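Side-chain contacts in petrobactin-binding protein YclQ (Bacillus subtilis subsp. subtilis str. 168, PDB 3GFV), which captures iron-free and ferric petrobactin and its precursor 3,4-dihydroxybenzoic acid, serving the YclNOPQ ABC transporter that takes up ferric-petrobactin: residues 17-22 / 140-145; 28-33 / 96-101; 173-178 / 220-225. All coordinates share one frame; numbering follows the deposited sequence.

Interaction 1: 17-22 / 140-145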
loop_
_atom_site.group_PDB
_atom_site.type_symbol
_atom_site.label_atom_id
_atom_site.label_comp_id
_atom_site.label_asym_id
_atom_site.label_seq_id
_atom_site.Cartn_x
_atom_site.Cartn_y
_atom_site.Cartn_z
ATOM N N ILE A 17 -8.848 3.880 -24.955
ATOM C CA ILE A 17 -9.821 3.490 -23.946
ATOM C C ILE A 17 -10.006 4.664 -22.976
ATOM O O ILE A 17 -9.038 5.361 -22.632
ATOM C CB ILE A 17 -9.408 2.187 -23.213
ATOM C CG1 ILE A 17 -10.339 1.905 -22.037
ATOM C CG2 ILE A 17 -7.983 2.256 -22.722
ATOM C CD1 ILE A 17 -10.469 0.425 -21.706
ATOM N N THR A 18 -11.255 4.897 -22.576
ATOM C CA THR A 18 -11.601 5.967 -21.648
ATOM C C THR A 18 -11.494 5.477 -20.212
ATOM O O THR A 18 -12.177 4.531 -19.829
ATOM C CB THR A 18 -13.030 6.503 -21.925
ATOM O OG1 THR A 18 -13.077 7.065 -23.239
ATOM C CG2 THR A 18 -13.432 7.582 -20.921
ATOM N N VAL A 19 -10.627 6.121 -19.427
ATOM C CA VAL A 19 -10.343 5.689 -18.065
ATOM C C VAL A 19 -10.843 6.727 -17.059
ATOM O O VAL A 19 -10.246 7.780 -16.909
ATOM C CB VAL A 19 -8.813 5.477 -17.878
ATOM C CG1 VAL A 19 -8.463 5.141 -16.403
ATOM C CG2 VAL A 19 -8.311 4.398 -18.820
ATOM N N LYS A 20 -11.952 6.442 -16.388
ATOM C CA LYS A 20 -12.361 7.273 -15.260
ATOM C C LYS A 20 -11.431 7.007 -14.072
ATOM O O LYS A 20 -11.135 5.857 -13.738
ATOM C CB LYS A 20 -13.825 7.006 -14.880
ATOM C CG LYS A 20 -14.805 7.546 -15.931
ATOM C CD LYS A 20 -16.270 7.347 -15.546
ATOM C CE LYS A 20 -17.180 8.142 -16.495
ATOM N NZ LYS A 20 -18.550 7.548 -16.594
ATOM N N HIS A 21 -10.962 8.079 -13.448
ATOM C CA HIS A 21 -10.118 7.942 -12.267
ATOM C C HIS A 21 -10.356 9.126 -11.348
ATOM O O HIS A 21 -11.044 10.073 -11.721
ATOM C CB HIS A 21 -8.635 7.824 -12.664
ATOM C CG HIS A 21 -8.083 9.046 -13.327
ATOM N ND1 HIS A 21 -8.244 9.311 -14.674
ATOM C CD2 HIS A 21 -7.347 10.072 -12.832
ATOM C CE1 HIS A 21 -7.643 10.449 -14.973
ATOM N NE2 HIS A 21 -7.099 10.935 -13.867
ATOM N N GLN A 22 -9.793 9.052 -10.148
ATOM C CA GLN A 22 -9.998 10.069 -9.117
ATOM C C GLN A 22 -9.773 11.491 -9.585
ATOM O O GLN A 22 -10.479 12.404 -9.137
ATOM C CB GLN A 22 -9.098 9.799 -7.909
ATOM C CG GLN A 22 -9.861 9.342 -6.705
ATOM C CD GLN A 22 -10.871 10.375 -6.288
ATOM O OE1 GLN A 22 -12.060 10.083 -6.151
ATOM N NE2 GLN A 22 -10.411 11.610 -6.116
ATOM N N GLY A 140 -6.669 -3.922 -15.863
ATOM C CA GLY A 140 -7.166 -5.000 -16.707
ATOM C C GLY A 140 -7.711 -4.524 -18.041
ATOM O O GLY A 140 -7.444 -5.120 -19.096
ATOM N N LYS A 141 -8.493 -3.451 -18.004
ATOM C CA LYS A 141 -9.111 -2.933 -19.227
ATOM C C LYS A 141 -8.077 -2.355 -20.180
ATOM O O LYS A 141 -8.147 -2.587 -21.402
ATOM C CB LYS A 141 -10.170 -1.878 -18.899
ATOM C CG LYS A 141 -11.484 -2.455 -18.377
ATOM C CD LYS A 141 -12.335 -1.359 -17.736
ATOM C CE LYS A 141 -13.670 -1.894 -17.222
ATOM N NZ LYS A 141 -13.525 -3.042 -16.277
ATOM N N ILE A 142 -7.121 -1.604 -19.638
ATOM C CA ILE A 142 -6.096 -0.974 -20.473
ATOM C C ILE A 142 -5.234 -2.000 -21.213
ATOM O O ILE A 142 -4.886 -1.811 -22.386
ATOM C CB ILE A 142 -5.180 -0.031 -19.645
ATOM C CG1 ILE A 142 -5.979 1.191 -19.187
ATOM C CG2 ILE A 142 -3.963 0.392 -20.474
ATOM C CD1 ILE A 142 -5.375 1.934 -17.995
ATOM N N PHE A 143 -4.893 -3.091 -20.532
ATOM C CA PHE A 143 -3.980 -4.101 -21.087
ATOM C C PHE A 143 -4.623 -5.405 -21.541
ATOM O O PHE A 143 -3.930 -6.404 -21.763
ATOM C CB PHE A 143 -2.874 -4.393 -20.066
ATOM C CG PHE A 143 -2.054 -3.190 -19.722
ATOM C CD1 PHE A 143 -0.950 -2.847 -20.495
ATOM C CD2 PHE A 143 -2.383 -2.388 -18.631
ATOM C CE1 PHE A 143 -0.186 -1.727 -20.181
ATOM C CE2 PHE A 143 -1.621 -1.267 -18.317
ATOM C CZ PHE A 143 -0.522 -0.936 -19.105
ATOM N N ASP A 144 -5.945 -5.401 -21.695
ATOM C CA ASP A 144 -6.668 -6.577 -22.144
ATOM C C ASP A 144 -6.406 -7.781 -21.249
ATOM O O ASP A 144 -6.122 -8.879 -21.743
ATOM C CB ASP A 144 -6.253 -6.906 -23.595
ATOM C CG ASP A 144 -7.434 -7.074 -24.515
ATOM O OD1 ASP A 144 -8.541 -6.616 -24.160
ATOM O OD2 ASP A 144 -7.248 -7.654 -25.610
ATOM N N LYS A 145 -6.515 -7.574 -19.934
ATOM C CA LYS A 145 -6.306 -8.626 -18.946
ATOM C C LYS A 145 -7.497 -8.674 -17.993
ATOM O O LYS A 145 -7.354 -8.990 -16.797
ATOM C CB LYS A 145 -5.044 -8.331 -18.134
ATOM C CG LYS A 145 -3.756 -8.341 -18.939
ATOM C CD LYS A 145 -3.289 -9.756 -19.188
ATOM C CE LYS A 145 -1.946 -9.760 -19.910
ATOM N NZ LYS A 145 -1.256 -11.075 -19.754
#
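Ile17 and Val19 rest on Lys141 and Ile142, so that an N-terminal β-hairpin, strands 16-21 and 27-31, packs against the last turn of helix 128-142 in the periplasmic binding protein fold. The buried part is aliphatic. Val19 CG2 meets Ile142 CD1 at 3.9 Å and Ile142 CG1 at 4.0 Å, the two side chains crossing at about a right angle. Ile119 of strand 118-120 and Val30 of the hairpin's other strand touch Ile142 too, which places this pair in a shared apolar layer. Ile17 CG2, 4.2 Å from Ile142 CG1, joins it to a closer but solvent-facing part. There Ile17 holds CG1 anti to its backbone N (chi1 172°), which carries CD1 to within 3.6 Å of Lys141 CB. Of the lysine side chain it is CB that is touched; from CG onward the exposed chain heads away from the strand. Past the helix, Asp144 adopts left-handed backbone angles and Lys145 N bonds back to Gly140 O over 2.8 Å, a 6→1 closure as in the Schellman motif. Ile17 CD1 also reaches the helix backbone, 3.8 Å from Lys141 O.

Interaction 2: 28-33 / 96-101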
loop_
_atom_site.group_PDB
_atom_site.type_symbol
_atom_site.label_atom_id
_atom_site.label_comp_id
_atom_site.label_asym_id
_atom_site.label_seq_id
_atom_site.Cartn_x
_atom_site.Cartn_y
_atom_site.Cartn_z
ATOM N N THR A 28 -10.178 10.010 -18.787
ATOM C CA THR A 28 -9.010 10.361 -19.582
ATOM C C THR A 28 -8.788 9.301 -20.664
ATOM O O THR A 28 -8.757 8.101 -20.363
ATOM C CB THR A 28 -7.764 10.371 -18.696
ATOM O OG1 THR A 28 -7.915 11.360 -17.664
ATOM C CG2 THR A 28 -6.522 10.655 -19.526
ATOM N N LYS A 29 -8.632 9.739 -21.911
ATOM C CA LYS A 29 -8.340 8.838 -23.015
ATOM C C LYS A 29 -6.915 8.327 -22.923
ATOM O O LYS A 29 -5.977 9.119 -22.890
ATOM C CB LYS A 29 -8.504 9.570 -24.351
ATOM C CG LYS A 29 -9.797 9.281 -25.085
ATOM C CD LYS A 29 -10.999 9.700 -24.275
ATOM C CE LYS A 29 -12.261 9.645 -25.117
ATOM N NZ LYS A 29 -13.460 9.746 -24.247
ATOM N N VAL A 30 -6.757 7.007 -22.887
ATOM C CA VAL A 30 -5.431 6.389 -22.867
ATOM C C VAL A 30 -5.342 5.333 -23.977
ATOM O O VAL A 30 -6.356 4.735 -24.384
ATOM C CB VAL A 30 -5.059 5.780 -21.473
ATOM C CG1 VAL A 30 -5.417 6.751 -20.336
ATOM C CG2 VAL A 30 -5.731 4.449 -21.275
ATOM N N PRO A 31 -4.137 5.120 -24.515
ATOM C CA PRO A 31 -4.089 4.121 -25.588
ATOM C C PRO A 31 -4.267 2.733 -25.003
ATOM O O PRO A 31 -3.758 2.448 -23.910
ATOM C CB PRO A 31 -2.672 4.269 -26.166
ATOM C CG PRO A 31 -1.966 5.297 -25.301
ATOM C CD PRO A 31 -2.804 5.608 -24.121
ATOM N N LYS A 32 -4.993 1.875 -25.719
ATOM C CA LYS A 32 -5.104 0.491 -25.317
ATOM C C LYS A 32 -3.742 -0.159 -25.526
ATOM O O LYS A 32 -3.045 0.159 -26.498
ATOM C CB LYS A 32 -6.159 -0.197 -26.179
ATOM C CG LYS A 32 -6.196 -1.700 -26.046
ATOM C CD LYS A 32 -7.351 -2.145 -25.175
ATOM C CE LYS A 32 -7.970 -3.411 -25.747
ATOM N NZ LYS A 32 -9.428 -3.474 -25.456
ATOM N N ASN A 33 -3.351 -1.050 -24.618
ATOM C CA ASN A 33 -2.087 -1.768 -24.753
ATOM C C ASN A 33 -0.915 -0.811 -24.967
ATOM O O ASN A 33 -0.184 -0.927 -25.969
ATOM C CB ASN A 33 -2.151 -2.779 -25.900
ATOM C CG ASN A 33 -3.188 -3.865 -25.663
ATOM O OD1 ASN A 33 -4.062 -4.105 -26.501
ATOM N ND2 ASN A 33 -3.099 -4.521 -24.513
ATOM N N PRO A 96 6.837 8.587 -22.848
ATOM C CA PRO A 96 5.902 7.538 -22.428
ATOM C C PRO A 96 4.522 7.680 -23.066
ATOM O O PRO A 96 4.131 8.768 -23.481
ATOM C CB PRO A 96 5.812 7.746 -20.919
ATOM C CG PRO A 96 6.095 9.210 -20.726
ATOM C CD PRO A 96 7.079 9.596 -21.797
ATOM N N ASP A 97 3.775 6.583 -23.153
ATOM C CA ASP A 97 2.432 6.692 -23.714
ATOM C C ASP A 97 1.349 6.633 -22.640
ATOM O O ASP A 97 0.175 6.845 -22.923
ATOM C CB ASP A 97 2.194 5.679 -24.858
ATOM C CG ASP A 97 2.592 4.249 -24.498
ATOM O OD1 ASP A 97 2.843 3.932 -23.320
ATOM O OD2 ASP A 97 2.633 3.401 -25.414
ATOM N N LEU A 98 1.773 6.398 -21.393
ATOM C CA LEU A 98 0.868 6.425 -20.241
ATOM C C LEU A 98 1.680 6.689 -18.968
ATOM O O LEU A 98 2.774 6.143 -18.804
ATOM C CB LEU A 98 0.115 5.105 -20.104
ATOM C CG LEU A 98 -0.771 4.950 -18.855
ATOM C CD1 LEU A 98 -1.939 5.922 -18.850
ATOM C CD2 LEU A 98 -1.284 3.509 -18.719
ATOM N N ILE A 99 1.160 7.529 -18.075
ATOM C CA ILE A 99 1.803 7.715 -16.767
ATOM C C ILE A 99 0.784 7.376 -15.688
ATOM O O ILE A 99 -0.379 7.788 -15.771
ATOM C CB ILE A 99 2.327 9.155 -16.572
ATOM C CG1 ILE A 99 3.267 9.542 -17.733
ATOM C CG2 ILE A 99 3.062 9.264 -15.233
ATOM C CD1 ILE A 99 3.610 11.060 -17.760
ATOM N N ILE A 100 1.216 6.602 -14.697
ATOM C CA ILE A 100 0.346 6.218 -13.591
ATOM C C ILE A 100 0.893 6.847 -12.319
ATOM O O ILE A 100 2.068 6.647 -11.970
ATOM C CB ILE A 100 0.303 4.697 -13.402
ATOM C CG1 ILE A 100 -0.335 4.018 -14.622
ATOM C CG2 ILE A 100 -0.402 4.328 -12.058
ATOM C CD1 ILE A 100 -0.275 2.485 -14.559
ATOM N N ILE A 101 0.055 7.619 -11.636
ATOM C CA ILE A 101 0.480 8.248 -10.382
ATOM C C ILE A 101 -0.454 7.887 -9.238
ATOM O O ILE A 101 -1.512 7.285 -9.440
ATOM C CB ILE A 101 0.558 9.796 -10.504
ATOM C CG1 ILE A 101 -0.833 10.390 -10.807
ATOM C CG2 ILE A 101 1.553 10.180 -11.576
ATOM C CD1 ILE A 101 -0.906 11.917 -10.763
#
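Val30 meets Leu98 through methyl groups: Val30 CG1 lies 3.9 Å from Leu98 CD1, and Val30 CB is only slightly farther from the same methyl, at 4.1 Å. One leucine branch therefore sits against the root and one arm of the valine, with the two side chains crossing obliquely. The torsions account for the meeting. Val30 CG1 stands anti to the carbonyl carbon (chi1 -45°), while Leu98 has CG anti to its own N (chi1 174°), extending CD1 toward the valine. Both residues are buried, and Ile119 of strand 118-120 touches Val30 as well. The backbones themselves do not pair here: Val30 CA and Leu98 CA are 6.8 Å apart, too far for neighbouring strands of one sheet. Strand 98-101 belongs instead to the five-stranded parallel sheet of the N-terminal lobe, order 3-2-1-4-5, and the hairpin strand 27-31 packs on it through side chains. The alternate residues Ile99 and Ile101 touch helix 109-115, so successive side chains of this strand serve two different layers. At Pro31 the chemistry shifts from methyls to a ring against a peptide carbonyl. Asp97 O approaches Pro31 CD at 3.4 Å and Pro31 CG at 3.6 Å, while Pro31 CG reaches Asp97 CB at 4.2 Å. The carboxylate of Asp97 is engaged elsewhere, OD2 accepting a hydrogen bond from Lys35 N and OD1 one from Lys36 N; two consecutive backbone amides thus fix its rotation.

Interaction 3: 173-178 / 220-225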
loop_
_atom_site.group_PDB
_atom_site.type_symbol
_atom_site.label_atom_id
_atom_site.label_comp_id
_atom_site.label_asym_id
_atom_site.label_seq_id
_atom_site.Cartn_x
_atom_site.Cartn_y
_atom_site.Cartn_z
ATOM N N ASN A 173 -8.542 -7.843 20.134
ATOM C CA ASN A 173 -8.470 -6.616 19.346
ATOM C C ASN A 173 -7.044 -6.319 18.887
ATOM O O ASN A 173 -6.106 -7.040 19.236
ATOM C CB ASN A 173 -9.064 -5.426 20.107
ATOM C CG ASN A 173 -8.320 -5.138 21.400
ATOM O OD1 ASN A 173 -7.109 -5.335 21.479
ATOM N ND2 ASN A 173 -9.040 -4.650 22.411
ATOM N N GLY A 174 -6.900 -5.274 18.079
ATOM C CA GLY A 174 -5.595 -4.928 17.532
ATOM C C GLY A 174 -5.395 -3.428 17.481
ATOM O O GLY A 174 -6.346 -2.651 17.287
ATOM N N LEU A 175 -4.143 -3.020 17.656
ATOM C CA LEU A 175 -3.751 -1.629 17.467
ATOM C C LEU A 175 -2.667 -1.575 16.390
ATOM O O LEU A 175 -1.744 -2.384 16.408
ATOM C CB LEU A 175 -3.212 -1.052 18.779
ATOM C CG LEU A 175 -2.604 0.353 18.709
ATOM C CD1 LEU A 175 -3.686 1.392 18.377
ATOM C CD2 LEU A 175 -1.855 0.722 20.038
ATOM N N VAL A 176 -2.783 -0.623 15.468
ATOM C CA VAL A 176 -1.770 -0.434 14.421
ATOM C C VAL A 176 -0.965 0.827 14.693
ATOM O O VAL A 176 -1.534 1.918 14.831
ATOM C CB VAL A 176 -2.441 -0.294 13.032
ATOM C CG1 VAL A 176 -1.376 -0.186 11.927
ATOM C CG2 VAL A 176 -3.364 -1.496 12.762
ATOM N N ILE A 177 0.355 0.688 14.757
ATOM C CA ILE A 177 1.225 1.858 15.011
ATOM C C ILE A 177 2.341 1.925 13.997
ATOM O O ILE A 177 2.773 0.908 13.470
ATOM C CB ILE A 177 1.861 1.885 16.407
ATOM C CG1 ILE A 177 2.702 0.620 16.672
ATOM C CG2 ILE A 177 0.779 2.125 17.495
ATOM C CD1 ILE A 177 3.517 0.659 17.937
HETATM N N MSE A 178 2.831 3.140 13.760
HETATM C CA MSE A 178 4.032 3.319 12.960
HETATM C C MSE A 178 5.070 4.032 13.818
HETATM O O MSE A 178 4.754 5.012 14.529
HETATM C CB MSE A 178 3.734 4.088 11.665
HETATM C CG MSE A 178 4.971 4.318 10.828
HETATM SE SE MSE A 178 4.444 5.139 9.110
HETATM C CE MSE A 178 4.150 6.891 9.803
ATOM N N TYR A 220 3.888 6.267 24.634
ATOM C CA TYR A 220 3.944 4.890 25.117
ATOM C C TYR A 220 2.790 4.622 26.073
ATOM O O TYR A 220 2.205 3.529 26.071
ATOM C CB TYR A 220 5.280 4.598 25.813
ATOM C CG TYR A 220 6.475 4.584 24.879
ATOM C CD1 TYR A 220 7.387 3.534 24.893
ATOM C CD2 TYR A 220 6.686 5.620 23.977
ATOM C CE1 TYR A 220 8.482 3.523 24.038
ATOM C CE2 TYR A 220 7.771 5.617 23.120
ATOM C CZ TYR A 220 8.669 4.569 23.155
ATOM O OH TYR A 220 9.745 4.575 22.292
ATOM N N GLU A 221 2.462 5.623 26.890
ATOM C CA GLU A 221 1.366 5.502 27.835
ATOM C C GLU A 221 0.058 5.202 27.116
ATOM O O GLU A 221 -0.834 4.583 27.687
ATOM C CB GLU A 221 1.199 6.774 28.662
ATOM C CG GLU A 221 2.272 6.994 29.720
ATOM C CD GLU A 221 3.466 7.784 29.198
ATOM O OE1 GLU A 221 3.666 7.820 27.955
ATOM O OE2 GLU A 221 4.199 8.375 30.035
ATOM N N TYR A 222 -0.062 5.679 25.879
ATOM C CA TYR A 222 -1.242 5.388 25.076
ATOM C C TYR A 222 -1.339 3.890 24.749
ATOM O O TYR A 222 -2.412 3.313 24.786
ATOM C CB TYR A 222 -1.209 6.175 23.758
ATOM C CG TYR A 222 -2.302 5.756 22.824
ATOM C CD1 TYR A 222 -3.594 6.246 22.981
ATOM C CD2 TYR A 222 -2.066 4.854 21.779
ATOM C CE1 TYR A 222 -4.623 5.850 22.130
ATOM C CE2 TYR A 222 -3.082 4.460 20.933
ATOM C CZ TYR A 222 -4.351 4.957 21.097
ATOM O OH TYR A 222 -5.355 4.540 20.242
ATOM N N ILE A 223 -0.209 3.266 24.436
ATOM C CA ILE A 223 -0.216 1.827 24.147
ATOM C C ILE A 223 -0.653 1.044 25.395
ATOM O O ILE A 223 -1.473 0.131 25.322
ATOM C CB ILE A 223 1.159 1.366 23.656
ATOM C CG1 ILE A 223 1.468 2.024 22.305
ATOM C CG2 ILE A 223 1.202 -0.147 23.493
ATOM C CD1 ILE A 223 2.884 1.784 21.841
ATOM N N SER A 224 -0.115 1.441 26.538
ATOM C CA SER A 224 -0.439 0.827 27.819
ATOM C C SER A 224 -1.917 1.012 28.141
ATOM O O SER A 224 -2.624 0.071 28.534
ATOM C CB SER A 224 0.438 1.453 28.908
ATOM O OG SER A 224 0.043 1.003 30.194
ATOM N N LYS A 225 -2.420 2.226 27.990
ATOM C CA LYS A 225 -3.823 2.406 28.348
ATOM C C LYS A 225 -4.778 1.709 27.386
ATOM O O LYS A 225 -5.871 1.311 27.763
ATOM C CB LYS A 225 -4.186 3.874 28.562
ATOM C CG LYS A 225 -4.630 4.614 27.365
ATOM C CD LYS A 225 -5.479 5.798 27.789
ATOM C CE LYS A 225 -5.764 6.713 26.620
ATOM N NZ LYS A 225 -6.592 7.889 27.023
#
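Strand 173-178 and helix 220-225 run nearly antiparallel, at 169° between their N-to-C directions, with their axes 10.9 Å apart at closest approach. Leu175 CA and Ile223 CA, 8.3 Å apart, mark the closest backbone register. Leu175 carries most of the contact. With CG anti to the backbone N (chi1 173°), both its methyls project to the helix, and CD1 and CD2 each lie 4.0 Å from Tyr222 CE2. Both come to this ring atom from one side, CD2 obliquely to the ring. Leu175 CD1 packs 4.0 Å from Tyr222 OH, while that hydroxyl is hydrogen-bonded to Asp206 OD2. The same CD2 also meets Ile223 CG1 at 4.2 Å. Two residues on, Ile177 places CG1 between the backbone N and the carbonyl carbon (chi1 58°), and its CD1 reaches Ile223 CD1 at 4.1 Å, the chains crossing at about a right angle. Leu231 of strand 230-235 touches both Leu175 and Ile177, and Val249 of helix 246-250 touches Ile223. A helix laid antiparallel over the parallel strands 173-180 and 230-235 of a mixed sheet, through such aliphatic packing, is characteristic of the α/β sandwich of a periplasmic binding protein lobe.

Overall arrangement
Interactions 1 and 2 share the N-terminal hairpin and lie 9 Å apart between centres, whereas interaction 3 sits about 40 and 42 Å from them between centres, on the opposite side of the chain's centre. The first two are in direct touch: Ile17 N lies 2.7 Å from Val30 O, a probable hydrogen bond within the hairpin, and Ile142 O meets Asn33 N at 2.8 Å, another probable hydrogen bond. Each combines a buried aliphatic pair with a partly exposed flank, a lysine root in 17-22/140-145 and a proline against a carbonyl in 28-33/96-101. Interaction 3 is the buried one, three of its four touching residues being enclosed; it adds an aromatic ring to the aliphatic chemistry.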